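Local coordinates for adenylate cyclase-like protein (Chlamydia trachomatis, PDB 4QO6) that serves as a structural protein of the inner-membrane ring of the type III secretion system, seen here in its extended periplasmic region of BON-related domains, at residues Gly146-Ser151 with Arg180-Glu185; Ala154-Ser159 with Gly169-Lys174; His13-Val18 with Phe27-Asn32; Gly34-Ile39 with Tyr53-Leu58. One frame throughout, in Å; residues are numbered along the deposited sequence.

Contact 1. Residues Gly146-Ser151 with Arg180-Glu185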
loop_
_atom_site.group_PDB
_atom_site.type_symbol
_atom_site.label_atom_id
_atom_site.label_comp_id
_atom_site.label_asym_id
_atom_site.label_seq_id
_atom_site.Cartn_x
_atom_site.Cartn_y
_atom_site.Cartn_z
ATOM N N GLY A 146 -8.776 15.452 -14.797
ATOM C CA GLY A 146 -8.745 15.066 -16.207
ATOM C C GLY A 146 -9.926 14.214 -16.680
ATOM O O GLY A 146 -10.417 14.422 -17.793
ATOM N N HIS A 147 -10.395 13.260 -15.888
ATOM C CA HIS A 147 -11.637 12.543 -16.203
ATOM C C HIS A 147 -12.867 13.485 -16.282
ATOM O O HIS A 147 -13.730 13.330 -17.121
ATOM C CB HIS A 147 -11.927 11.495 -15.143
ATOM C CG HIS A 147 -10.986 10.335 -15.166
ATOM N ND1 HIS A 147 -9.795 10.326 -14.463
ATOM C CD2 HIS A 147 -11.065 9.137 -15.795
ATOM C CE1 HIS A 147 -9.179 9.177 -14.679
ATOM N NE2 HIS A 147 -9.923 8.443 -15.488
ATOM N N LEU A 148 -12.948 14.467 -15.389
ATOM C CA LEU A 148 -14.115 15.340 -15.398
ATOM C C LEU A 148 -14.105 16.238 -16.672
ATOM O O LEU A 148 -15.111 16.411 -17.310
ATOM C CB LEU A 148 -14.181 16.223 -14.141
ATOM C CG LEU A 148 -14.447 15.481 -12.828
ATOM C CD1 LEU A 148 -14.134 16.422 -11.656
ATOM C CD2 LEU A 148 -15.865 14.934 -12.784
ATOM N N VAL A 149 -12.944 16.770 -17.007
ATOM C CA VAL A 149 -12.758 17.533 -18.210
ATOM C C VAL A 149 -13.026 16.693 -19.470
ATOM O O VAL A 149 -13.769 17.119 -20.335
ATOM C CB VAL A 149 -11.356 18.112 -18.288
ATOM C CG1 VAL A 149 -11.197 18.877 -19.589
ATOM C CG2 VAL A 149 -11.093 19.026 -17.109
ATOM N N GLN A 150 -12.460 15.495 -19.563
ATOM C CA GLN A 150 -12.744 14.617 -20.703
ATOM C C GLN A 150 -14.272 14.489 -20.959
ATOM O O GLN A 150 -14.764 14.491 -22.109
ATOM C CB GLN A 150 -12.157 13.220 -20.466
ATOM C CG GLN A 150 -12.539 12.191 -21.507
ATOM C CD GLN A 150 -11.646 10.965 -21.492
ATOM O OE1 GLN A 150 -10.946 10.699 -22.472
ATOM N NE2 GLN A 150 -11.685 10.198 -20.400
ATOM N N SER A 151 -15.004 14.359 -19.869
ATOM C CA SER A 151 -16.391 13.998 -19.915
ATOM C C SER A 151 -17.357 15.180 -20.126
ATOM O O SER A 151 -18.527 14.954 -20.290
ATOM C CB SER A 151 -16.745 13.245 -18.644
ATOM O OG SER A 151 -16.637 11.849 -18.873
ATOM N N ARG A 180 -23.938 10.842 -13.147
ATOM C CA ARG A 180 -24.001 9.611 -12.355
ATOM C C ARG A 180 -23.041 8.538 -12.883
ATOM O O ARG A 180 -22.412 7.809 -12.128
ATOM C CB ARG A 180 -25.427 9.087 -12.422
ATOM C CG ARG A 180 -25.716 7.836 -11.609
ATOM C CD ARG A 180 -27.195 7.754 -11.224
ATOM N NE ARG A 180 -27.705 9.036 -10.684
ATOM C CZ ARG A 180 -28.676 9.792 -11.218
ATOM N NH1 ARG A 180 -29.309 9.423 -12.328
ATOM N NH2 ARG A 180 -29.026 10.935 -10.630
ATOM N N THR A 181 -22.964 8.441 -14.202
ATOM C CA THR A 181 -22.056 7.523 -14.884
ATOM C C THR A 181 -20.602 7.959 -14.670
ATOM O O THR A 181 -19.762 7.154 -14.279
ATOM C CB THR A 181 -22.441 7.446 -16.388
ATOM O OG1 THR A 181 -23.701 6.770 -16.486
ATOM C CG2 THR A 181 -21.399 6.723 -17.244
ATOM N N VAL A 182 -20.314 9.236 -14.903
ATOM C CA VAL A 182 -18.991 9.754 -14.661
ATOM C C VAL A 182 -18.550 9.534 -13.204
ATOM O O VAL A 182 -17.369 9.243 -12.948
ATOM C CB VAL A 182 -18.910 11.239 -15.007
ATOM C CG1 VAL A 182 -17.640 11.876 -14.463
ATOM C CG2 VAL A 182 -18.993 11.412 -16.512
ATOM N N VAL A 183 -19.468 9.674 -12.256
ATOM C CA VAL A 183 -19.115 9.436 -10.861
ATOM C C VAL A 183 -18.800 7.960 -10.588
ATOM O O VAL A 183 -17.851 7.675 -9.890
ATOM C CB VAL A 183 -20.163 10.013 -9.897
ATOM C CG1 VAL A 183 -19.954 9.520 -8.471
ATOM C CG2 VAL A 183 -20.086 11.542 -9.936
ATOM N N GLN A 184 -19.573 7.026 -11.134
ATOM C CA GLN A 184 -19.249 5.596 -10.990
ATOM C C GLN A 184 -17.804 5.312 -11.384
ATOM O O GLN A 184 -17.070 4.637 -10.670
ATOM C CB GLN A 184 -20.175 4.731 -11.851
ATOM C CG GLN A 184 -21.532 4.496 -11.227
ATOM C CD GLN A 184 -21.403 3.945 -9.820
ATOM O OE1 GLN A 184 -20.620 3.019 -9.573
ATOM N NE2 GLN A 184 -22.150 4.524 -8.883
ATOM N N GLU A 185 -17.409 5.860 -12.520
ATOM C CA GLU A 185 -16.095 5.625 -13.093
ATOM C C GLU A 185 -14.960 6.246 -12.260
ATOM O O GLU A 185 -13.876 5.661 -12.169
ATOM C CB GLU A 185 -16.067 6.135 -14.549
ATOM C CG GLU A 185 -17.047 5.397 -15.469
ATOM C CD GLU A 185 -17.234 6.043 -16.846
ATOM O OE1 GLU A 185 -16.595 7.082 -17.154
ATOM O OE2 GLU A 185 -18.043 5.491 -17.630
#

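Contact 2. Residues Ala154-Ser159 with Gly169-Lys174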
loop_
_atom_site.group_PDB
_atom_site.type_symbol
_atom_site.label_atom_id
_atom_site.label_comp_id
_atom_site.label_asym_id
_atom_site.label_seq_id
_atom_site.Cartn_x
_atom_site.Cartn_y
_atom_site.Cartn_z
ATOM N N ALA A 154 -15.983 20.359 -16.594
ATOM C CA ALA A 154 -14.840 21.152 -16.149
ATOM C C ALA A 154 -14.871 22.347 -15.145
ATOM O O ALA A 154 -13.804 22.589 -14.605
ATOM C CB ALA A 154 -14.079 21.619 -17.394
ATOM N N ASN A 155 -15.911 23.132 -14.806
ATOM C CA ASN A 155 -17.289 22.812 -14.453
ATOM C C ASN A 155 -17.309 22.273 -12.959
ATOM O O ASN A 155 -17.321 23.070 -12.007
ATOM C CB ASN A 155 -17.946 21.922 -15.510
ATOM C CG ASN A 155 -19.449 21.988 -15.484
ATOM O OD1 ASN A 155 -20.037 22.708 -14.678
ATOM N ND2 ASN A 155 -20.092 21.210 -16.360
ATOM N N VAL A 156 -17.265 20.955 -12.765
ATOM C CA VAL A 156 -17.142 20.317 -11.445
ATOM C C VAL A 156 -15.704 20.252 -10.935
ATOM O O VAL A 156 -14.763 19.872 -11.684
ATOM C CB VAL A 156 -17.678 18.895 -11.520
ATOM C CG1 VAL A 156 -17.550 18.150 -10.185
ATOM C CG2 VAL A 156 -19.110 18.944 -12.007
ATOM N N HIS A 157 -15.545 20.609 -9.659
ATOM C CA HIS A 157 -14.245 20.716 -9.019
ATOM C C HIS A 157 -14.046 19.576 -8.056
ATOM O O HIS A 157 -14.994 19.066 -7.514
ATOM C CB HIS A 157 -14.101 22.072 -8.341
ATOM C CG HIS A 157 -14.014 23.193 -9.326
ATOM N ND1 HIS A 157 -15.096 23.610 -10.078
ATOM C CD2 HIS A 157 -12.959 23.932 -9.746
ATOM C CE1 HIS A 157 -14.717 24.586 -10.887
ATOM N NE2 HIS A 157 -13.423 24.794 -10.708
ATOM N N VAL A 158 -12.808 19.150 -7.861
ATOM C CA VAL A 158 -12.557 17.989 -6.998
ATOM C C VAL A 158 -11.442 18.265 -5.990
ATOM O O VAL A 158 -10.475 18.971 -6.292
ATOM C CB VAL A 158 -12.272 16.722 -7.830
ATOM C CG1 VAL A 158 -11.004 16.880 -8.667
ATOM C CG2 VAL A 158 -12.176 15.511 -6.933
ATOM N N SER A 159 -11.629 17.786 -4.763
ATOM C CA SER A 159 -10.509 17.650 -3.829
ATOM C C SER A 159 -10.326 16.192 -3.448
ATOM O O SER A 159 -11.251 15.384 -3.519
ATOM C CB SER A 159 -10.660 18.543 -2.591
ATOM O OG SER A 159 -11.650 18.061 -1.714
ATOM N N GLY A 169 -19.761 22.010 -7.190
ATOM C CA GLY A 169 -19.989 22.756 -8.411
ATOM C C GLY A 169 -21.425 22.613 -8.781
ATOM O O GLY A 169 -22.272 22.302 -7.925
ATOM N N TYR A 170 -21.696 22.839 -10.063
ATOM C CA TYR A 170 -23.065 22.862 -10.593
ATOM C C TYR A 170 -23.149 22.109 -11.914
ATOM O O TYR A 170 -22.263 22.221 -12.705
ATOM C CB TYR A 170 -23.492 24.301 -10.842
ATOM C CG TYR A 170 -23.470 25.221 -9.651
ATOM C CD1 TYR A 170 -24.580 25.344 -8.817
ATOM C CD2 TYR A 170 -22.383 26.018 -9.411
ATOM C CE1 TYR A 170 -24.581 26.212 -7.739
ATOM C CE2 TYR A 170 -22.354 26.882 -8.338
ATOM C CZ TYR A 170 -23.444 26.989 -7.505
ATOM O OH TYR A 170 -23.370 27.860 -6.443
ATOM N N ILE A 171 -24.194 21.336 -12.135
ATOM C CA ILE A 171 -24.456 20.741 -13.460
ATOM C C ILE A 171 -25.850 21.098 -14.006
ATOM O O ILE A 171 -26.775 21.410 -13.232
ATOM C CB ILE A 171 -24.292 19.203 -13.514
ATOM C CG1 ILE A 171 -25.253 18.489 -12.578
ATOM C CG2 ILE A 171 -22.851 18.801 -13.265
ATOM C CD1 ILE A 171 -25.428 17.019 -12.887
ATOM N N ASN A 172 -25.961 21.019 -15.336
ATOM C CA ASN A 172 -27.177 21.298 -16.097
ATOM C C ASN A 172 -28.124 20.152 -15.844
ATOM O O ASN A 172 -27.666 19.026 -15.846
ATOM C CB ASN A 172 -26.791 21.363 -17.583
ATOM C CG ASN A 172 -27.918 21.821 -18.478
ATOM O OD1 ASN A 172 -28.887 21.093 -18.704
ATOM N ND2 ASN A 172 -27.777 23.020 -19.026
ATOM N N ASN A 173 -29.421 20.418 -15.666
ATOM C CA ASN A 173 -30.362 19.343 -15.249
ATOM C C ASN A 173 -30.436 18.186 -16.230
ATOM O O ASN A 173 -30.487 17.026 -15.829
ATOM C CB ASN A 173 -31.787 19.855 -15.023
ATOM C CG ASN A 173 -32.558 19.001 -14.023
ATOM O OD1 ASN A 173 -33.219 18.031 -14.393
ATOM N ND2 ASN A 173 -32.468 19.356 -12.752
ATOM N N LYS A 174 -30.419 18.512 -17.515
ATOM C CA LYS A 174 -30.300 17.498 -18.550
ATOM C C LYS A 174 -29.215 16.468 -18.229
ATOM O O LYS A 174 -29.439 15.280 -18.438
ATOM C CB LYS A 174 -30.013 18.147 -19.910
ATOM C CG LYS A 174 -31.197 18.935 -20.468
ATOM C CD LYS A 174 -30.875 19.712 -21.743
ATOM C CE LYS A 174 -30.324 21.116 -21.483
ATOM N NZ LYS A 174 -28.835 21.166 -21.519
HETATM O O HOH W 1 -19.384 24.836 -11.103
#

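Contact 3. Residues His13-Val18 with Phe27-Asn32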
loop_
_atom_site.group_PDB
_atom_site.type_symbol
_atom_site.label_atom_id
_atom_site.label_comp_id
_atom_site.label_asym_id
_atom_site.label_seq_id
_atom_site.Cartn_x
_atom_site.Cartn_y
_atom_site.Cartn_z
ATOM N N HIS A 13 19.865 -33.714 0.767
ATOM C CA HIS A 13 18.444 -33.914 0.617
ATOM C C HIS A 13 17.675 -33.718 1.938
ATOM O O HIS A 13 16.590 -33.135 1.936
ATOM C CB HIS A 13 18.165 -35.279 -0.043
ATOM C CG HIS A 13 18.389 -35.278 -1.524
ATOM N ND1 HIS A 13 19.589 -35.633 -2.100
ATOM C CD2 HIS A 13 17.570 -34.932 -2.548
ATOM C CE1 HIS A 13 19.502 -35.511 -3.414
ATOM N NE2 HIS A 13 18.284 -35.093 -3.712
ATOM N N ASP A 14 18.231 -34.182 3.052
ATOM C CA ASP A 14 17.618 -33.977 4.358
ATOM C C ASP A 14 17.547 -32.468 4.774
ATOM O O ASP A 14 16.518 -31.998 5.231
ATOM C CB ASP A 14 18.406 -34.776 5.465
ATOM C CG ASP A 14 18.171 -36.327 5.421
ATOM O OD1 ASP A 14 17.522 -36.849 4.476
ATOM O OD2 ASP A 14 18.634 -37.012 6.357
ATOM N N ILE A 15 18.649 -31.723 4.668
ATOM C CA ILE A 15 18.600 -30.268 4.890
ATOM C C ILE A 15 17.592 -29.558 3.950
ATOM O O ILE A 15 16.735 -28.804 4.412
ATOM C CB ILE A 15 19.995 -29.601 4.730
ATOM C CG1 ILE A 15 21.014 -30.211 5.706
ATOM C CG2 ILE A 15 19.898 -28.097 5.016
ATOM C CD1 ILE A 15 22.440 -29.923 5.284
ATOM N N GLU A 16 17.651 -29.852 2.666
ATOM C CA GLU A 16 16.671 -29.278 1.714
ATOM C C GLU A 16 15.216 -29.538 2.061
ATOM O O GLU A 16 14.362 -28.669 1.830
ATOM C CB GLU A 16 16.907 -29.774 0.284
ATOM C CG GLU A 16 18.132 -29.169 -0.362
ATOM C CD GLU A 16 18.480 -29.786 -1.711
ATOM O OE1 GLU A 16 17.711 -30.631 -2.259
ATOM O OE2 GLU A 16 19.561 -29.427 -2.210
ATOM N N HIS A 17 14.921 -30.731 2.587
ATOM C CA HIS A 17 13.521 -31.088 2.891
ATOM C C HIS A 17 12.995 -30.093 3.942
ATOM O O HIS A 17 11.841 -29.658 3.949
ATOM C CB HIS A 17 13.444 -32.532 3.404
ATOM C CG HIS A 17 12.101 -32.915 3.940
ATOM N ND1 HIS A 17 11.026 -33.190 3.120
ATOM C CD2 HIS A 17 11.671 -33.111 5.212
ATOM C CE1 HIS A 17 9.977 -33.496 3.865
ATOM N NE2 HIS A 17 10.345 -33.470 5.138
ATOM N N VAL A 18 13.883 -29.725 4.836
ATOM C CA VAL A 18 13.559 -28.740 5.837
ATOM C C VAL A 18 13.523 -27.366 5.163
ATOM O O VAL A 18 12.476 -26.733 5.096
ATOM C CB VAL A 18 14.540 -28.790 6.993
ATOM C CG1 VAL A 18 14.106 -27.828 8.078
ATOM C CG2 VAL A 18 14.607 -30.171 7.622
ATOM N N PHE A 27 21.696 -21.954 2.983
ATOM C CA PHE A 27 22.634 -22.545 3.985
ATOM C C PHE A 27 23.979 -22.937 3.414
ATOM O O PHE A 27 24.125 -23.109 2.223
ATOM C CB PHE A 27 22.046 -23.867 4.556
ATOM C CG PHE A 27 22.026 -24.997 3.549
ATOM C CD1 PHE A 27 21.046 -25.058 2.589
ATOM C CD2 PHE A 27 23.006 -25.991 3.556
ATOM C CE1 PHE A 27 20.977 -26.123 1.640
ATOM C CE2 PHE A 27 22.969 -27.049 2.606
ATOM C CZ PHE A 27 21.962 -27.105 1.646
ATOM N N THR A 28 24.894 -23.242 4.313
ATOM C CA THR A 28 26.132 -23.935 3.998
ATOM C C THR A 28 26.329 -24.855 5.172
ATOM O O THR A 28 25.954 -24.508 6.276
ATOM C CB THR A 28 27.379 -22.982 3.836
ATOM O OG1 THR A 28 27.639 -22.279 5.058
ATOM C CG2 THR A 28 27.116 -21.941 2.728
ATOM N N PHE A 29 26.826 -26.063 4.902
ATOM C CA PHE A 29 26.980 -27.091 5.928
ATOM C C PHE A 29 28.423 -27.525 5.863
ATOM O O PHE A 29 28.894 -27.972 4.818
ATOM C CB PHE A 29 26.054 -28.315 5.712
ATOM C CG PHE A 29 26.332 -29.454 6.683
ATOM C CD1 PHE A 29 26.056 -29.306 8.043
ATOM C CD2 PHE A 29 26.909 -30.644 6.252
ATOM C CE1 PHE A 29 26.350 -30.320 8.951
ATOM C CE2 PHE A 29 27.205 -31.677 7.160
ATOM C CZ PHE A 29 26.920 -31.504 8.502
ATOM N N ASN A 30 29.114 -27.344 6.979
ATOM C CA ASN A 30 30.519 -27.680 7.098
ATOM C C ASN A 30 30.687 -29.040 7.754
ATOM O O ASN A 30 30.739 -29.137 8.965
ATOM C CB ASN A 30 31.238 -26.613 7.918
ATOM C CG ASN A 30 32.708 -26.928 8.143
ATOM O OD1 ASN A 30 33.229 -27.954 7.692
ATOM N ND2 ASN A 30 33.376 -26.047 8.864
ATOM N N LYS A 31 30.766 -30.067 6.921
ATOM C CA LYS A 31 31.001 -31.468 7.320
ATOM C C LYS A 31 32.170 -31.803 8.271
ATOM O O LYS A 31 32.132 -32.842 8.915
ATOM C CB LYS A 31 31.187 -32.288 6.059
ATOM C CG LYS A 31 31.087 -33.777 6.262
ATOM C CD LYS A 31 30.740 -34.471 4.953
ATOM C CE LYS A 31 31.568 -33.960 3.770
ATOM N NZ LYS A 31 33.035 -33.833 4.029
ATOM N N ASN A 32 33.191 -30.943 8.334
ATOM C CA ASN A 32 34.292 -31.077 9.310
ATOM C C ASN A 32 33.879 -30.878 10.769
ATOM O O ASN A 32 34.396 -31.548 11.660
ATOM C CB ASN A 32 35.427 -30.083 9.016
ATOM C CG ASN A 32 35.976 -30.199 7.599
ATOM O OD1 ASN A 32 36.238 -29.183 6.940
ATOM N ND2 ASN A 32 36.153 -31.431 7.121
#

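Contact 4. Residues Gly34-Ile39 with Tyr53-Leu58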
loop_
_atom_site.group_PDB
_atom_site.type_symbol
_atom_site.label_atom_id
_atom_site.label_comp_id
_atom_site.label_asym_id
_atom_site.label_seq_id
_atom_site.Cartn_x
_atom_site.Cartn_y
_atom_site.Cartn_z
ATOM N N GLY A 34 30.275 -30.345 11.584
ATOM C CA GLY A 34 28.821 -30.526 11.687
ATOM C C GLY A 34 27.978 -29.254 11.820
ATOM O O GLY A 34 26.819 -29.321 12.220
ATOM N N GLN A 35 28.562 -28.115 11.468
ATOM C CA GLN A 35 27.928 -26.825 11.644
ATOM C C GLN A 35 27.069 -26.427 10.446
ATOM O O GLN A 35 27.535 -26.457 9.297
ATOM C CB GLN A 35 28.977 -25.730 11.869
ATOM C CG GLN A 35 28.340 -24.348 11.874
ATOM C CD GLN A 35 29.068 -23.382 12.770
ATOM O OE1 GLN A 35 29.946 -22.642 12.328
ATOM N NE2 GLN A 35 28.717 -23.396 14.047
ATOM N N LEU A 36 25.830 -26.045 10.725
ATOM C CA LEU A 36 24.941 -25.478 9.700
ATOM C C LEU A 36 24.883 -23.971 9.858
ATOM O O LEU A 36 24.575 -23.452 10.927
ATOM C CB LEU A 36 23.542 -26.071 9.818
ATOM C CG LEU A 36 22.507 -25.781 8.729
ATOM C CD1 LEU A 36 22.802 -26.427 7.409
ATOM C CD2 LEU A 36 21.134 -26.236 9.173
ATOM N N PHE A 37 25.167 -23.261 8.788
ATOM C CA PHE A 37 24.983 -21.827 8.772
ATOM C C PHE A 37 23.735 -21.505 7.952
ATOM O O PHE A 37 23.663 -21.864 6.797
ATOM C CB PHE A 37 26.229 -21.220 8.142
ATOM C CG PHE A 37 26.151 -19.744 7.875
ATOM C CD1 PHE A 37 25.721 -19.282 6.678
ATOM C CD2 PHE A 37 26.629 -18.846 8.778
ATOM C CE1 PHE A 37 25.700 -17.922 6.389
ATOM C CE2 PHE A 37 26.635 -17.479 8.505
ATOM C CZ PHE A 37 26.150 -17.017 7.304
ATOM N N LEU A 38 22.755 -20.842 8.553
ATOM C CA LEU A 38 21.528 -20.440 7.882
ATOM C C LEU A 38 21.445 -18.919 7.674
ATOM O O LEU A 38 21.689 -18.150 8.631
ATOM C CB LEU A 38 20.361 -20.772 8.782
ATOM C CG LEU A 38 20.078 -22.249 9.039
ATOM C CD1 LEU A 38 18.875 -22.420 9.958
ATOM C CD2 LEU A 38 19.846 -22.927 7.688
ATOM N N ILE A 39 20.983 -18.524 6.489
ATOM C CA ILE A 39 20.673 -17.132 6.182
ATOM C C ILE A 39 19.354 -16.997 5.431
ATOM O O ILE A 39 18.853 -17.985 4.877
ATOM C CB ILE A 39 21.877 -16.471 5.428
ATOM C CG1 ILE A 39 21.796 -14.943 5.477
ATOM C CG2 ILE A 39 21.995 -16.879 3.975
ATOM C CD1 ILE A 39 23.101 -14.277 5.064
ATOM N N TYR A 53 14.369 -25.580 15.111
ATOM C CA TYR A 53 14.196 -26.842 15.805
ATOM C C TYR A 53 14.122 -28.043 14.872
ATOM O O TYR A 53 14.526 -29.130 15.280
ATOM C CB TYR A 53 13.015 -26.793 16.791
ATOM C CG TYR A 53 13.534 -26.249 18.099
ATOM C CD1 TYR A 53 13.877 -24.892 18.221
ATOM C CD2 TYR A 53 13.773 -27.094 19.199
ATOM C CE1 TYR A 53 14.405 -24.387 19.391
ATOM C CE2 TYR A 53 14.293 -26.587 20.387
ATOM C CZ TYR A 53 14.604 -25.235 20.465
ATOM O OH TYR A 53 15.110 -24.710 21.618
ATOM N N LYS A 54 13.607 -27.856 13.657
ATOM C CA LYS A 54 13.663 -28.908 12.649
ATOM C C LYS A 54 15.041 -29.176 12.141
ATOM O O LYS A 54 15.365 -30.318 11.926
ATOM C CB LYS A 54 12.758 -28.634 11.491
ATOM C CG LYS A 54 11.290 -28.625 11.865
ATOM C CD LYS A 54 10.469 -28.354 10.612
ATOM C CE LYS A 54 9.012 -28.745 10.780
ATOM N NZ LYS A 54 8.308 -28.404 9.515
ATOM N N VAL A 55 15.875 -28.158 11.928
ATOM C CA VAL A 55 17.236 -28.463 11.453
ATOM C C VAL A 55 18.065 -29.065 12.598
ATOM O O VAL A 55 18.847 -29.981 12.399
ATOM C CB VAL A 55 17.989 -27.261 10.839
ATOM C CG1 VAL A 55 17.207 -26.683 9.686
ATOM C CG2 VAL A 55 18.252 -26.208 11.880
ATOM N N ASP A 56 17.883 -28.552 13.797
ATOM C CA ASP A 56 18.583 -29.097 14.936
ATOM C C ASP A 56 18.335 -30.601 15.098
ATOM O O ASP A 56 19.283 -31.337 15.347
ATOM C CB ASP A 56 18.199 -28.360 16.216
ATOM C CG ASP A 56 19.276 -28.462 17.273
ATOM O OD1 ASP A 56 20.452 -28.173 16.914
ATOM O OD2 ASP A 56 18.945 -28.828 18.431
ATOM N N ALA A 57 17.068 -31.031 14.959
ATOM C CA ALA A 57 16.672 -32.460 14.958
ATOM C C ALA A 57 17.465 -33.352 14.002
ATOM O O ALA A 57 17.418 -34.576 14.141
ATOM C CB ALA A 57 15.196 -32.611 14.585
ATOM N N LEU A 58 18.091 -32.773 12.977
ATOM C CA LEU A 58 18.837 -33.570 12.040
ATOM C C LEU A 58 20.042 -34.074 12.819
ATOM O O LEU A 58 20.738 -33.291 13.457
ATOM C CB LEU A 58 19.233 -32.765 10.820
ATOM C CG LEU A 58 18.091 -32.189 10.024
ATOM C CD1 LEU A 58 18.608 -31.167 9.038
ATOM C CD2 LEU A 58 17.344 -33.293 9.286
#

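Contact 1. Residues Gly146-Ser151 with Arg180-Glu185
Val182 makes all the close contacts of its segment, fitting both methyls against Leu148 and Ser151 of segment 146-151. Walking along 180-185, the first two side chains belong to the outer surface: Arg180 makes a salt bridge with Asp177, and the OG1 of Thr181 is hydrogen-bonded to the backbone O of Asp177, one turn earlier. Val182 then turns inward. With CG1 anti to its backbone N (chi1 167°) and CG2 alongside that N, its two branches divide the work. CG1 lies 3.9 Å from CD2 of Leu148, an ordinary van der Waals distance, the two side chains meeting at a slant. CG2 instead meets Ser151, at 3.4 Å from its OG and 3.6 Å from its CB.

The two helices are those of a BON domain, whose order is helix, strand, strand, helix, strand. Helices 137-150 and 176-187 lie on the same face of its three-stranded sheet, and the short beta-branched valine lets them come close, with CA of Ser151 only 7.2 Å from CA of Val182. A small serine suits this point for the same reason, while the longer Leu148 reaches on to Val156 and Leu186.

Three residues after Val182, Glu185 also directs its CB at helix 137-150, yet its carboxylate OE1 stays 5.1 Å from OG of Ser151, too far for a hydrogen bond, at the exposed margin beside the apolar pair.

Contact 2. Residues Ala154-Ser159 with Gly169-Lys174
Val156 and Ile171 face each other methyl to methyl, CG2 to CG2 at 3.9 Å, with their side chains set at a slant. In both residues CG2 is anti to the carbonyl carbon, whereas the longer CG1 arm of Ile171, lying between its backbone N and carbonyl carbon (chi1 61°), leads away from Val156. Both beta-branched residues also touch Phe179 of helix 176-187, so this pair belongs to the buried face of the sheet.

The polar side is arranged differently. Asn155 has CG anti to its backbone N, which carries its side-chain end toward the backbone O of Tyr170. Its own backbone O takes a hydrogen bond from a water at 2.9 Å, and the same water accepts one from N of Tyr170 at 3.2 Å, a bridge between backbones that do not bond directly here. The Tyr170 ring swings off to the surface. Glycine suits position 169 on two counts: a CB on Gly169 would point at the other segment and crowd Asn155 O and CA of Val156, and its backbone angles would also press a CB against the preceding carbonyl O. CA of Val156 is only 4.8 Å from CA of Gly169.

Direct backbone pairing resumes toward the turn of the hairpin, His157 with Thr168 and Ser159 with Val166: the contact is the open end of a beta hairpin, the strand 157-161 and strand 164-172 pair of the BON fold.

Contact 3. Residues His13-Val18 with Phe27-Asn32
Ile15 reaches from helix 10-19 to Phe27 and Phe29 on edge strand 26-30, packing the first helix against the sheet in a helix-strand-strand-helix-strand arrangement like that of the BON domains. Its CB points at the strand and forks into two branches of different use. The first, CG2, is anti to the backbone N and stands squarely over the Phe27 ring, 3.8 Å from the centroid and 1° off the normal: a CH-pi contact in which the methyl is about equally far from all six carbons. The second branch, CG1, runs alongside the backbone N and, with chi2 near 161°, stretches out to CD1. That tip lies 4.0 Å from CE2 of Phe27 and equally 4.0 Å from CB of Phe29, the Ile15 and Phe29 side chains crossing at about a right angle.

Isoleucine, branched at CB, can thus offer CG2 to one ring and the longer CG1-CD1 arm to the next aromatic residue on that side of the strand, while Leu36 and Phe60 also touch it. Thr28, between them, directs its CB away. Beyond Phe29 the strand closes in an Asx turn: N of Asn32, a poorly ordered residue, donates to OD1 of Asn30 at 3.1 Å, from 41° out of the carbonyl plane.

Contact 4. Residues Gly34-Ile39 with Tyr53-Leu58
Leu36 and Leu38 meet Val55 with no flat group between them; the rings near this contact stand beside the leucines or behind the strand. Phe27 and Phe29 of strand 26-30 both touch Leu36, and Phe27 touches Leu38. Phe37 lies on the other side of strand 35-39, where its ring rests against Thr28, Asp65 and Asn67, so the alternation of the strand puts Phe37 on the face away from the helix, and Leu36 and Leu38 on the face toward it.

Between the two segments the contact is purely aliphatic. Leu36 has CG anti to its backbone N (chi1 -171°), which extends the side chain from the sheet toward the helix, and its CD2 presses into the fork of Val55: 3.7 Å from CB, and 4.0 Å from each of CG1 and CG2. The two side chains stand at about a right angle. Leu38 adds a looser touch, CD1 to CG2 of Val55 at 4.3 Å. A valine, short and broad, offers the leucine methyl a shallow seat, while leucine is long enough to bridge the gap between sheet and helix, where the CA atoms of Leu36 and Val55 are 8.4 Å apart. Val18 and Val64 touch Val55, enlarging this buried apolar layer.

Where the strand begins, Gly34 (phi 68°) and Gln35 together stand opposite Asn30 in a G1 beta bulge. Strand 35-39 pairs in parallel with strand 63-70, and the connection, which includes the short strand 41-42, runs through helix 45-56: the leucine-valine packing is that of a helix on its sheet in a beta-alpha-beta crossover.

In the fold
The four contacts fall at two ends of an elongated chain: contacts 1 and 2 lie about 60 Å or more, centre to centre, from contacts 3 and 4. Contact 2 is nested along the chain within the loop closed by contact 1, and the two meet where helix 137-150 packs on strand 157-161. Contacts 3 and 4 instead follow in series but share a sheet, through backbone bonds between strands 26-30 and 35-39. Contacts 1 and 4 are buried and largely aliphatic, helix on helix and strand on helix. Contact 3 is only partly buried and sets an aliphatic side chain on aromatic ones, whereas contact 2, a hairpin end, combines an apolar underside with water and amides at the surface.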